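Local coordinates for protein light Chain (Clostridium botulinum, PDB 6BVD) that probably acts as a zinc endopeptidase that cleaves the SNARE protein VAMP, forming the protease domain of a mosaic botulinum neurotoxin, at residues P15-N19 with K142-G146; A298-N302 with G332-V336; E200-N206 with N372-L378. All coordinates share one frame; numbering follows the deposited sequence. Where two conformers were deposited one is given.

Contact 1: P15-N19 with K142-G146; sequences PVNDN and KLANG
The backbones of 15-19 and 142-146 pass each other without regular pairing, with Val16 CA 5.8 Å from Ala144 CA and Asp18 CA 5.7 Å from Leu143 CA. A single direct hydrogen bond crosses the gap: Ala144 N donates to Asp18 OD1 over 2.8 Å at an N-H...O angle of 161°. The amide meets this oxygen on its syn lone pair, the side facing OD2. The second oxygen continues the grip through water 1, which donates to Asp18 OD2 at 2.6 Å and accepts from Asn145 N at 3.1 Å. Two consecutive amides, one direct and one by way of water, are thus turned toward one carboxylate, an arrangement that would probably stabilise its negative charge. Both amides belong to a type I beta turn from Leu143 to Gly146, closed by Gly146 N bonding to Leu143 O. That turn lies in the connection between the neighbouring antiparallel strands 138-142 and 148-152, a beta-hairpin at one margin of the mixed sheet. Segment 15-19 leads into strand 21-24, which pairs with 138-142 on its other side. Asp18 sets its CG opposite the carbonyl carbon (chi1 -62°), carrying the carboxylate across to the turn. Its side chain crosses that of Leu143 at about a right angle, with Asp18 OD1 3.4 Å from Leu143 CB. Apolar contact is slight: Val16 turns CG1 opposite its own backbone N (chi1 167°), where the methyl lies 4.0 Å from Ala144 CB and also rests against the Ala144 amide. Within the first segment, Asn17 OD1 accepts from Asn19 N in an Asx turn and also from Ile21 N at the start of the strand. Pro15 packs against Ala397 of the second subunit.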
ATOM      1  N   PRO A  15      -7.985 -21.033  -7.052  1.00 31.52           N
ATOM      2  CA  PRO A  15      -8.399 -21.840  -8.214  1.00 33.63           C
ATOM      3  C   PRO A  15      -8.426 -21.034  -9.507  1.00 30.67           C
ATOM      4  O   PRO A  15      -8.527 -19.810  -9.454  1.00 28.62           O
ATOM      5  CB  PRO A  15      -9.817 -22.317  -7.835  1.00 36.60           C
ATOM      6  CG  PRO A  15     -10.307 -21.352  -6.872  1.00 30.70           C
ATOM      7  CD  PRO A  15      -9.081 -20.803  -6.098  1.00 20.48           C
ATOM      8  N   VAL A  16      -8.311 -21.706 -10.650  1.00 24.09           N
ATOM      9  CA  VAL A  16      -8.477 -21.070 -11.962  1.00 26.58           C
ATOM     10  C   VAL A  16      -9.829 -20.359 -12.039  1.00 28.16           C
ATOM     11  O   VAL A  16     -10.815 -20.850 -11.479  1.00 32.02           O
ATOM     12  CB  VAL A  16      -8.333 -22.124 -13.090  1.00 31.59           C
ATOM     13  CG1 VAL A  16      -8.825 -21.585 -14.473  1.00 32.15           C
ATOM     14  CG2 VAL A  16      -6.893 -22.576 -13.146  1.00 31.28           C
ATOM     15  N   ASN A  17      -9.888 -19.191 -12.679  1.00 23.72           N
ATOM     16  CA  ASN A  17     -11.142 -18.417 -12.643  1.00 25.08           C
ATOM     17  C   ASN A  17     -11.470 -17.771 -13.984  1.00 24.37           C
ATOM     18  O   ASN A  17     -12.336 -16.908 -14.056  1.00 26.16           O
ATOM     19  CB  ASN A  17     -11.078 -17.341 -11.521  1.00 26.04           C
ATOM     20  CG  ASN A  17      -9.907 -16.349 -11.715  1.00 25.31           C
ATOM     21  OD1 ASN A  17      -9.578 -16.013 -12.832  1.00 24.69           O
ATOM     22  ND2 ASN A  17      -9.339 -15.828 -10.602  1.00 19.36           N
ATOM     23  N   ASP A  18     -10.770 -18.196 -15.039  1.00 27.94           N
ATOM     24  CA  ASP A  18     -10.982 -17.708 -16.408  1.00 26.76           C
ATOM     25  C   ASP A  18     -10.859 -16.194 -16.565  1.00 30.16           C
ATOM     26  O   ASP A  18     -11.429 -15.620 -17.481  1.00 23.24           O
ATOM     27  CB  ASP A  18     -12.371 -18.125 -16.928  1.00 29.94           C
ATOM     28  CG  ASP A  18     -12.539 -19.626 -17.013  1.00 32.30           C
ATOM     29  OD1 ASP A  18     -11.540 -20.350 -16.853  1.00 38.49           O
ATOM     30  OD2 ASP A  18     -13.685 -20.085 -17.247  1.00 33.00           O
ATOM     31  N   ASN A  19     -10.158 -15.534 -15.644  1.00 23.83           N
ATOM     32  CA  ASN A  19     -10.037 -14.085 -15.693  1.00 28.16           C
ATOM     33  C   ASN A  19      -8.618 -13.683 -15.270  1.00 34.02           C
ATOM     34  O   ASN A  19      -7.813 -13.313 -16.120  1.00 28.98           O
ATOM     35  CB  ASN A  19     -11.099 -13.399 -14.813  1.00 24.31           C
ATOM     36  CG  ASN A  19     -10.920 -11.895 -14.758  1.00 42.92           C
ATOM     37  OD1 ASN A  19     -10.436 -11.279 -15.708  1.00 44.91           O
ATOM     38  ND2 ASN A  19     -11.304 -11.291 -13.634  1.00 48.82           N
ATOM     39  N   LYS A 142      -5.914 -22.657 -21.260  1.00 27.41           N
ATOM     40  CA  LYS A 142      -6.862 -23.700 -20.891  1.00 27.39           C
ATOM     41  C   LYS A 142      -7.763 -23.205 -19.750  1.00 26.89           C
ATOM     42  O   LYS A 142      -7.284 -22.801 -18.675  1.00 29.92           O
ATOM     43  CB  LYS A 142      -6.111 -24.984 -20.531  1.00 30.82           C
ATOM     44  CG  LYS A 142      -7.001 -26.181 -20.198  1.00 29.92           C
ATOM     45  CD  LYS A 142      -6.168 -27.354 -19.710  1.00 34.97           C
ATOM     46  CE  LYS A 142      -5.339 -27.963 -20.845  1.00 41.78           C
ATOM     47  NZ  LYS A 142      -4.404 -29.022 -20.327  1.00 52.23           N
ATOM     48  N   LEU A 143      -9.062 -23.138 -20.016  1.00 28.55           N
ATOM     49  CA  LEU A 143     -10.014 -22.619 -19.049  1.00 24.25           C
ATOM     50  C   LEU A 143     -10.401 -23.625 -17.936  1.00 28.33           C
ATOM     51  O   LEU A 143      -9.992 -24.795 -17.944  1.00 28.07           O
ATOM     52  CB  LEU A 143     -11.261 -22.112 -19.785  1.00 23.27           C
ATOM     53  CG  LEU A 143     -10.999 -21.019 -20.833  1.00 28.76           C
ATOM     54  CD1 LEU A 143     -12.261 -20.700 -21.621  1.00 29.54           C
ATOM     55  CD2 LEU A 143     -10.394 -19.720 -20.244  1.00 27.71           C
ATOM     56  N   ALA A 144     -11.189 -23.146 -16.977  1.00 30.89           N
ATOM     57  CA  ALA A 144     -11.613 -23.964 -15.846  1.00 26.67           C
ATOM     58  C   ALA A 144     -12.331 -25.245 -16.293  1.00 27.57           C
ATOM     59  O   ALA A 144     -12.098 -26.314 -15.729  1.00 33.13           O
ATOM     60  CB  ALA A 144     -12.521 -23.163 -14.938  1.00 24.52           C
ATOM     61  N   ASN A 145     -13.175 -25.149 -17.312  1.00 30.36           N
ATOM     62  CA  ASN A 145     -13.884 -26.348 -17.792  1.00 34.37           C
ATOM     63  C   ASN A 145     -13.021 -27.175 -18.738  1.00 37.39           C
ATOM     64  O   ASN A 145     -13.484 -28.169 -19.306  1.00 31.83           O
ATOM     65  CB  ASN A 145     -15.213 -25.998 -18.491  1.00 36.80           C
ATOM     66  CG  ASN A 145     -15.022 -25.200 -19.778  1.00 34.73           C
ATOM     67  OD1 ASN A 145     -13.915 -25.048 -20.281  1.00 32.88           O
ATOM     68  ND2 ASN A 145     -16.125 -24.745 -20.351  1.00 34.95           N
ATOM     69  N   GLY A 146     -11.795 -26.729 -18.980  1.00 33.03           N
ATOM     70  CA  GLY A 146     -10.918 -27.467 -19.866  1.00 26.44           C
ATOM     71  C   GLY A 146     -10.932 -27.042 -21.327  1.00 26.44           C
ATOM     72  O   GLY A 146     -10.116 -27.550 -22.094  1.00 32.59           O
TER
HETATM   73  O   HOH W   1     -14.408 -22.443 -18.039  1.00 28.02           O

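Contact 2: A298-N302 with G332-V336; sequences ASRLN and GVYSV
Asn302 clasps the backbone of Tyr334 with both ends of its amide. Asn302 OD1 accepts from Tyr334 N at 2.8 Å, with a nearly straight N-H...O angle of 176° and the donor in the carbonyl plane on a lone pair; Asn302 ND2 returns a bond to Tyr334 O at 3.0 Å, again close to the amide plane. Setting CG opposite the carbonyl carbon (chi1 -75°) swings the amide out toward 332-336, and the two bonds fix which end is oxygen and which nitrogen. Asn302 OD1 has a further partner, water 2, which donates to it and to Gly332 O, 2.7 Å from each. The amide plane lies within 18° of the Tyr334 ring plane, and Asn302 OD1 sits 3.4 Å from Tyr334 CD2.

Leu301, the residue before it, extends CG opposite its backbone N and places CD2 over a face of the same ring, 3.8 Å from the centroid of the Tyr334 ring, as a CH-pi contact. Gly332 O lies above the opposite face, toward the rim. Ala298 CB fills in against Ser335 CA at 4.0 Å.

Strand 334-335 pairs with 327-328, to which Ser335 bonds through its backbone, while Asn302 takes the N and O of the adjacent Tyr334. The side-chain amide therefore imitates a neighbouring strand, satisfying backbone groups where helix 280-301 meets this small antiparallel ladder.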
ATOM      1  N   ALA A 298       2.534   2.006 -41.785  1.00 26.36           N
ATOM      2  CA  ALA A 298       1.439   2.859 -42.259  1.00 32.06           C
ATOM      3  C   ALA A 298       0.927   2.392 -43.615  1.00 33.47           C
ATOM      4  O   ALA A 298      -0.289   2.363 -43.857  1.00 31.75           O
ATOM      5  CB  ALA A 298       1.873   4.331 -42.339  1.00 30.31           C
ATOM      6  N   SER A 299       1.867   2.059 -44.498  1.00 30.53           N
ATOM      7  CA  SER A 299       1.577   1.567 -45.842  1.00 28.10           C
ATOM      8  C   SER A 299       0.809   0.241 -45.826  1.00 28.22           C
ATOM      9  O   SER A 299      -0.111   0.017 -46.614  1.00 33.12           O
ATOM     10  CB  SER A 299       2.889   1.423 -46.622  1.00 34.07           C
ATOM     11  OG  SER A 299       2.649   1.122 -47.973  1.00 38.36           O
ATOM     12  N   ARG A 300       1.227  -0.645 -44.937  1.00 30.35           N
ATOM     13  CA  ARG A 300       0.627  -1.958 -44.790  1.00 35.68           C
ATOM     14  C   ARG A 300      -0.783  -1.850 -44.173  1.00 36.31           C
ATOM     15  O   ARG A 300      -1.687  -2.600 -44.534  1.00 35.10           O
ATOM     16  CB  ARG A 300       1.553  -2.845 -43.953  1.00 36.89           C
ATOM     17  CG  ARG A 300       0.977  -4.171 -43.583  1.00 47.67           C
ATOM     18  CD  ARG A 300       1.721  -4.788 -42.438  1.00 41.07           C
ATOM     19  NE  ARG A 300       2.938  -5.442 -42.890  1.00 44.61           N
ATOM     20  CZ  ARG A 300       3.102  -6.754 -42.996  1.00 35.68           C
ATOM     21  NH1 ARG A 300       2.119  -7.600 -42.700  1.00 26.48           N
ATOM     22  NH2 ARG A 300       4.269  -7.215 -43.408  1.00 35.69           N
ATOM     23  N   LEU A 301      -0.971  -0.893 -43.269  1.00 26.32           N
ATOM     24  CA  LEU A 301      -2.261  -0.678 -42.627  1.00 30.83           C
ATOM     25  C   LEU A 301      -3.301  -0.196 -43.651  1.00 31.18           C
ATOM     26  O   LEU A 301      -4.508  -0.434 -43.487  1.00 29.59           O
ATOM     27  CB  LEU A 301      -2.122   0.342 -41.461  1.00 22.38           C
ATOM     28  CG  LEU A 301      -3.322   0.603 -40.559  1.00 18.96           C
ATOM     29  CD1 LEU A 301      -3.700  -0.714 -39.824  1.00 19.20           C
ATOM     30  CD2 LEU A 301      -2.985   1.702 -39.530  1.00 20.18           C
ATOM     31  N   ASN A 302      -2.850   0.481 -44.703  1.00 32.12           N
ATOM     32  CA  ASN A 302      -3.775   0.924 -45.771  1.00 30.89           C
ATOM     33  C   ASN A 302      -4.311  -0.253 -46.608  1.00 32.44           C
ATOM     34  O   ASN A 302      -5.323  -0.123 -47.315  1.00 32.51           O
ATOM     35  CB  ASN A 302      -3.096   1.926 -46.695  1.00 28.50           C
ATOM     36  CG  ASN A 302      -2.951   3.305 -46.051  1.00 32.77           C
ATOM     37  OD1 ASN A 302      -3.877   3.786 -45.418  1.00 33.61           O
ATOM     38  ND2 ASN A 302      -1.787   3.934 -46.215  1.00 32.39           N
ATOM     39  N   GLY A 332      -9.335   8.406 -45.469  1.00 37.72           N
ATOM     40  CA  GLY A 332      -9.028   7.280 -44.613  1.00 34.43           C
ATOM     41  C   GLY A 332      -7.629   6.702 -44.821  1.00 39.91           C
ATOM     42  O   GLY A 332      -7.331   5.610 -44.320  1.00 36.87           O
ATOM     43  N   VAL A 333      -6.761   7.431 -45.531  1.00 36.28           N
ATOM     44  CA  VAL A 333      -5.406   6.950 -45.810  1.00 27.66           C
ATOM     45  C   VAL A 333      -4.407   7.323 -44.704  1.00 32.05           C
ATOM     46  O   VAL A 333      -4.329   8.483 -44.287  1.00 27.29           O
ATOM     47  CB  VAL A 333      -4.907   7.468 -47.170  1.00 26.35           C
ATOM     48  CG1 VAL A 333      -3.469   7.033 -47.426  1.00 26.50           C
ATOM     49  CG2 VAL A 333      -5.828   6.947 -48.288  1.00 28.93           C
ATOM     50  N   TYR A 334      -3.672   6.318 -44.225  1.00 28.83           N
ATOM     51  CA  TYR A 334      -2.712   6.491 -43.139  1.00 31.62           C
ATOM     52  C   TYR A 334      -1.329   6.880 -43.666  1.00 36.34           C
ATOM     53  O   TYR A 334      -0.890   6.394 -44.710  1.00 34.35           O
ATOM     54  CB  TYR A 334      -2.607   5.214 -42.279  1.00 30.36           C
ATOM     55  CG  TYR A 334      -3.922   4.797 -41.636  1.00 29.56           C
ATOM     56  CD1 TYR A 334      -4.431   5.475 -40.534  1.00 30.49           C
ATOM     57  CD2 TYR A 334      -4.634   3.701 -42.115  1.00 27.56           C
ATOM     58  CE1 TYR A 334      -5.642   5.104 -39.939  1.00 29.82           C
ATOM     59  CE2 TYR A 334      -5.858   3.316 -41.526  1.00 29.83           C
ATOM     60  CZ  TYR A 334      -6.348   4.019 -40.441  1.00 33.11           C
ATOM     61  OH  TYR A 334      -7.558   3.645 -39.859  1.00 30.97           O
ATOM     62  N   SER A 335      -0.630   7.743 -42.939  1.00 26.18           N
ATOM     63  CA  SER A 335       0.762   8.027 -43.304  1.00 25.60           C
ATOM     64  C   SER A 335       1.535   8.506 -42.083  1.00 29.40           C
ATOM     65  O   SER A 335       0.935   8.791 -41.057  1.00 29.61           O
ATOM     66  CB  SER A 335       0.830   9.076 -44.403  1.00 25.93           C
ATOM     67  OG  SER A 335       0.371  10.335 -43.928  1.00 35.06           O
ATOM     68  N   VAL A 336       2.855   8.626 -42.195  1.00 34.01           N
ATOM     69  CA  VAL A 336       3.627   9.173 -41.081  1.00 26.18           C
ATOM     70  C   VAL A 336       3.681  10.702 -41.167  1.00 35.77           C
ATOM     71  O   VAL A 336       4.007  11.274 -42.211  1.00 41.07           O
ATOM     72  CB  VAL A 336       5.045   8.572 -41.024  1.00 25.08           C
ATOM     73  CG1 VAL A 336       5.946   9.343 -40.031  1.00 28.19           C
ATOM     74  CG2 VAL A 336       4.966   7.096 -40.655  1.00 28.38           C
TER
HETATM   75  O   HOH W   2      -6.511   3.240 -45.373  1.00 45.29           O

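Contact 3: E200-N206 with N372-L378; sequences EYATAFN and NFGPFYL
Tyr201 faces Tyr377 as a non-hydrogen-bonded pair of an antiparallel ladder, whereas Ala202 with Phe376 and Ala204 with Phe373 are hydrogen-bonded pairs. The reciprocal bonds of these two include Phe376 N to Ala202 O at 2.8 Å and Ala204 N to Phe373 O at 2.9 Å; at one end Leu378 N reaches Glu200 O, also at 2.9 Å. Between Ala202 and Ala204 lies one residue, but between Phe373 and Phe376 lie two, Gly374 and Pro375, the latter after a cis peptide bond. The register shift of one that results is a beta bulge.

Ala202, Ala204, Phe373 and Phe376 direct their side chains to the same side of the sheet. There Phe376 CE2 meets Ala204 CB at 3.7 Å, and the Phe373 ring presents its edge to Ala204 O. On the other side, Tyr377 brings CD1 over a face of the Tyr201 ring, 3.5 Å from Tyr201 CZ; the ring planes are inclined at 39°. Carrying CG opposite its backbone N (chi1 177°), Tyr377 runs alongside Glu200 in the same direction. Water 3 joins Glu200 OE2, at 2.8 Å, to Leu378 O.

Farther out, Lys88 forms a salt bridge with Glu200 OE2, Tyr79 OH hydrogen-bonds to Glu200 OE1, and Tyr79 also meets Tyr201 edge-to-face. Lys220 NZ hydrogen-bonds to Thr203 OG1. Ile219 and Ile407 cover Phe376. Strand 201-208 is the central member of a five-strand antiparallel sheet, between 215-219 and 373-377, with the bulge and cis-proline interrupting an otherwise regular ladder.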
ATOM      1  N   GLU A 200      14.203 -10.910  -5.249  1.00 24.27           N
ATOM      2  CA  GLU A 200      14.855 -11.134  -3.965  1.00 25.96           C
ATOM      3  C   GLU A 200      16.388 -11.168  -3.984  1.00 30.57           C
ATOM      4  O   GLU A 200      16.992 -11.282  -2.929  1.00 33.72           O
ATOM      5  CB  GLU A 200      14.369 -12.452  -3.367  1.00 26.61           C
ATOM      6  CG  GLU A 200      12.867 -12.452  -3.050  1.00 34.92           C
ATOM      7  CD  GLU A 200      12.450 -13.676  -2.275  1.00 34.98           C
ATOM      8  OE1 GLU A 200      12.379 -14.775  -2.864  1.00 38.61           O
ATOM      9  OE2 GLU A 200      12.220 -13.550  -1.067  1.00 32.74           O
ATOM     10  N   TYR A 201      17.001 -11.098  -5.158  1.00 30.78           N
ATOM     11  CA  TYR A 201      18.478 -11.119  -5.265  1.00 32.08           C
ATOM     12  C   TYR A 201      18.930  -9.858  -5.992  1.00 41.36           C
ATOM     13  O   TYR A 201      18.454  -9.556  -7.082  1.00 50.73           O
ATOM     14  CB  TYR A 201      18.967 -12.398  -5.962  1.00 26.90           C
ATOM     15  CG  TYR A 201      18.706 -13.643  -5.118  1.00 32.86           C
ATOM     16  CD1 TYR A 201      19.661 -14.115  -4.211  1.00 30.10           C
ATOM     17  CD2 TYR A 201      17.480 -14.296  -5.174  1.00 27.50           C
ATOM     18  CE1 TYR A 201      19.417 -15.223  -3.416  1.00 24.61           C
ATOM     19  CE2 TYR A 201      17.222 -15.404  -4.383  1.00 29.78           C
ATOM     20  CZ  TYR A 201      18.191 -15.864  -3.512  1.00 33.05           C
ATOM     21  OH  TYR A 201      17.914 -16.966  -2.731  1.00 37.60           O
ATOM     22  N   ALA A 202      19.823  -9.099  -5.367  1.00 29.99           N
ATOM     23  CA  ALA A 202      20.114  -7.752  -5.815  1.00 22.49           C
ATOM     24  C   ALA A 202      21.594  -7.453  -5.674  1.00 29.74           C
ATOM     25  O   ALA A 202      22.299  -8.142  -4.946  1.00 29.54           O
ATOM     26  CB  ALA A 202      19.317  -6.758  -5.013  1.00 31.48           C
ATOM     27  N   THR A 203      22.053  -6.422  -6.372  1.00 28.99           N
ATOM     28  CA  THR A 203      23.405  -5.950  -6.175  1.00 29.35           C
ATOM     29  C   THR A 203      23.326  -4.548  -5.575  1.00 24.90           C
ATOM     30  O   THR A 203      22.259  -3.937  -5.557  1.00 23.24           O
ATOM     31  CB  THR A 203      24.217  -5.935  -7.491  1.00 29.32           C
ATOM     32  OG1 THR A 203      23.527  -5.156  -8.484  1.00 30.66           O
ATOM     33  CG2 THR A 203      24.416  -7.356  -8.016  1.00 20.77           C
ATOM     34  N   ALA A 204      24.461  -4.070  -5.083  1.00 20.64           N
ATOM     35  CA  ALA A 204      24.611  -2.719  -4.540  1.00 20.77           C
ATOM     36  C   ALA A 204      25.554  -1.912  -5.431  1.00 33.45           C
ATOM     37  O   ALA A 204      26.287  -2.483  -6.254  1.00 31.52           O
ATOM     38  CB  ALA A 204      25.158  -2.774  -3.115  1.00 24.06           C
ATOM     39  N   PHE A 205      25.532  -0.587  -5.281  1.00 27.37           N
ATOM     40  CA  PHE A 205      26.452   0.270  -6.025  1.00 25.78           C
ATOM     41  C   PHE A 205      27.201   1.172  -5.044  1.00 34.19           C
ATOM     42  O   PHE A 205      26.788   1.279  -3.896  1.00 29.25           O
ATOM     43  CB  PHE A 205      25.694   1.101  -7.060  1.00 21.47           C
ATOM     44  CG  PHE A 205      24.583   1.949  -6.472  1.00 25.71           C
ATOM     45  CD1 PHE A 205      24.826   3.262  -6.061  1.00 23.71           C
ATOM     46  CD2 PHE A 205      23.310   1.431  -6.325  1.00 25.09           C
ATOM     47  CE1 PHE A 205      23.806   4.031  -5.518  1.00 19.64           C
ATOM     48  CE2 PHE A 205      22.288   2.199  -5.763  1.00 23.87           C
ATOM     49  CZ  PHE A 205      22.540   3.497  -5.377  1.00 26.97           C
ATOM     50  N   ASN A 206      28.258   1.849  -5.495  1.00 30.54           N
ATOM     51  CA  ASN A 206      29.044   2.712  -4.611  0.66 35.77           C
ATOM     52  C   ASN A 206      28.790   4.191  -4.898  1.00 35.68           C
ATOM     53  O   ASN A 206      28.520   4.579  -6.029  1.00 30.24           O
ATOM     54  CB  ASN A 206      30.545   2.394  -4.750  0.66 34.76           C
ATOM     55  CG  ASN A 206      31.406   3.188  -3.785  0.66 36.91           C
ATOM     56  OD1 ASN A 206      31.971   4.224  -4.143  0.66 38.82           O
ATOM     57  ND2 ASN A 206      31.514   2.703  -2.555  0.66 32.65           N
ATOM     58  N   ASN A 372      29.017  -3.402  -9.984  1.00 29.21           N
ATOM     59  CA  ASN A 372      28.033  -4.074  -9.134  1.00 37.11           C
ATOM     60  C   ASN A 372      28.730  -4.704  -7.949  1.00 40.93           C
ATOM     61  O   ASN A 372      29.834  -5.228  -8.100  1.00 35.67           O
ATOM     62  CB  ASN A 372      27.259  -5.152  -9.916  1.00 29.22           C
ATOM     63  CG  ASN A 372      26.458  -4.573 -11.060  1.00 36.34           C
ATOM     64  OD1 ASN A 372      25.875  -3.499 -10.943  1.00 31.59           O
ATOM     65  ND2 ASN A 372      26.446  -5.273 -12.186  1.00 37.90           N
ATOM     66  N   PHE A 373      28.117  -4.618  -6.767  1.00 30.96           N
ATOM     67  CA  PHE A 373      28.682  -5.245  -5.569  1.00 30.35           C
ATOM     68  C   PHE A 373      27.731  -6.256  -4.928  1.00 38.18           C
ATOM     69  O   PHE A 373      26.505  -6.091  -4.954  1.00 34.82           O
ATOM     70  CB  PHE A 373      29.082  -4.187  -4.528  1.00 33.52           C
ATOM     71  CG  PHE A 373      30.163  -3.250  -4.995  1.00 36.05           C
ATOM     72  CD1 PHE A 373      31.497  -3.535  -4.760  1.00 39.36           C
ATOM     73  CD2 PHE A 373      29.842  -2.104  -5.703  1.00 35.61           C
ATOM     74  CE1 PHE A 373      32.500  -2.671  -5.193  1.00 37.65           C
ATOM     75  CE2 PHE A 373      30.825  -1.237  -6.143  1.00 37.77           C
ATOM     76  CZ  PHE A 373      32.167  -1.519  -5.887  1.00 37.52           C
ATOM     77  N   GLY A 374      28.300  -7.311  -4.355  1.00 34.80           N
ATOM     78  CA  GLY A 374      27.493  -8.299  -3.674  1.00 29.20           C
ATOM     79  C   GLY A 374      27.773  -9.672  -4.249  1.00 35.65           C
ATOM     80  O   GLY A 374      28.927 -10.031  -4.450  1.00 38.08           O
ATOM     81  N   PRO A 375      26.718 -10.431  -4.559  1.00 39.00           N
ATOM     82  CA  PRO A 375      25.316 -10.014  -4.464  1.00 31.09           C
ATOM     83  C   PRO A 375      24.663 -10.268  -3.104  1.00 32.60           C
ATOM     84  O   PRO A 375      25.254 -10.902  -2.221  1.00 29.02           O
ATOM     85  CB  PRO A 375      24.643 -10.861  -5.549  1.00 35.21           C
ATOM     86  CG  PRO A 375      25.363 -12.142  -5.501  1.00 35.75           C
ATOM     87  CD  PRO A 375      26.842 -11.753  -5.212  1.00 39.86           C
ATOM     88  N   PHE A 376      23.432  -9.769  -2.967  1.00 29.32           N
ATOM     89  CA  PHE A 376      22.676  -9.808  -1.721  1.00 31.80           C
ATOM     90  C   PHE A 376      21.324 -10.510  -1.842  1.00 29.30           C
ATOM     91  O   PHE A 376      20.666 -10.423  -2.867  1.00 32.19           O
ATOM     92  CB  PHE A 376      22.437  -8.381  -1.208  1.00 28.57           C
ATOM     93  CG  PHE A 376      23.711  -7.632  -0.899  1.00 34.20           C
ATOM     94  CD1 PHE A 376      24.311  -7.752   0.342  1.00 32.45           C
ATOM     95  CD2 PHE A 376      24.304  -6.823  -1.844  1.00 31.00           C
ATOM     96  CE1 PHE A 376      25.531  -7.078   0.638  1.00 27.47           C
ATOM     97  CE2 PHE A 376      25.516  -6.149  -1.553  1.00 30.01           C
ATOM     98  CZ  PHE A 376      26.106  -6.277  -0.313  1.00 22.58           C
ATOM     99  N   TYR A 377      20.932 -11.200  -0.782  1.00 26.19           N
ATOM    100  CA  TYR A 377      19.553 -11.666  -0.641  1.00 28.29           C
ATOM    101  C   TYR A 377      18.758 -10.625   0.161  1.00 26.30           C
ATOM    102  O   TYR A 377      19.279 -10.077   1.146  1.00 29.15           O
ATOM    103  CB  TYR A 377      19.550 -13.010   0.049  1.00 27.34           C
ATOM    104  CG  TYR A 377      18.197 -13.621   0.335  1.00 26.68           C
ATOM    105  CD1 TYR A 377      17.307 -13.902  -0.695  1.00 28.01           C
ATOM    106  CD2 TYR A 377      17.845 -13.984   1.629  1.00 25.92           C
ATOM    107  CE1 TYR A 377      16.082 -14.507  -0.428  1.00 32.64           C
ATOM    108  CE2 TYR A 377      16.616 -14.577   1.901  1.00 29.40           C
ATOM    109  CZ  TYR A 377      15.744 -14.833   0.869  1.00 27.77           C
ATOM    110  OH  TYR A 377      14.538 -15.428   1.141  1.00 35.09           O
ATOM    111  N   LEU A 378      17.533 -10.328  -0.281  1.00 25.09           N
ATOM    112  CA  LEU A 378      16.629  -9.403   0.404  1.00 33.25           C
ATOM    113  C   LEU A 378      15.474 -10.182   1.030  1.00 35.26           C
ATOM    114  O   LEU A 378      14.451 -10.381   0.377  1.00 31.67           O
ATOM    115  CB  LEU A 378      16.057  -8.379  -0.573  1.00 29.50           C
ATOM    116  CG  LEU A 378      17.051  -7.734  -1.528  1.00 30.49           C
ATOM    117  CD1 LEU A 378      16.390  -6.750  -2.450  1.00 24.35           C
ATOM    118  CD2 LEU A 378      18.151  -7.067  -0.723  1.00 28.85           C
TER
HETATM  119  O   HOH W   3      11.907 -11.025  -0.002  1.00 27.90           O
HETATM  120  O   HOH W   4      12.872 -16.571  -0.586  1.00 42.69           O

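Overall arrangement
The three contacts lie in separate regions of a single zinc-protease fold. The centres of contact 1 and contact 2 are 39 Å apart, those of contact 1 and contact 3 are 38 Å apart, and those of contact 2 and contact 3 are 48 Å apart; even the nearest atoms of contact 1 and contact 3 are about 22 Å apart. Contact 1 closes before the others open along the chain. Contact 3 brackets contact 2 in sequence, yet the two lie on opposite sides of the chain's centre. The chain between the two strands of contact 3 also carries the zinc ligands His228, His232 and Glu266, the histidines in an HExxH helix. Contact 3 does not reach the metal; the Asn372 side chain is about 11 Å from the zinc ion.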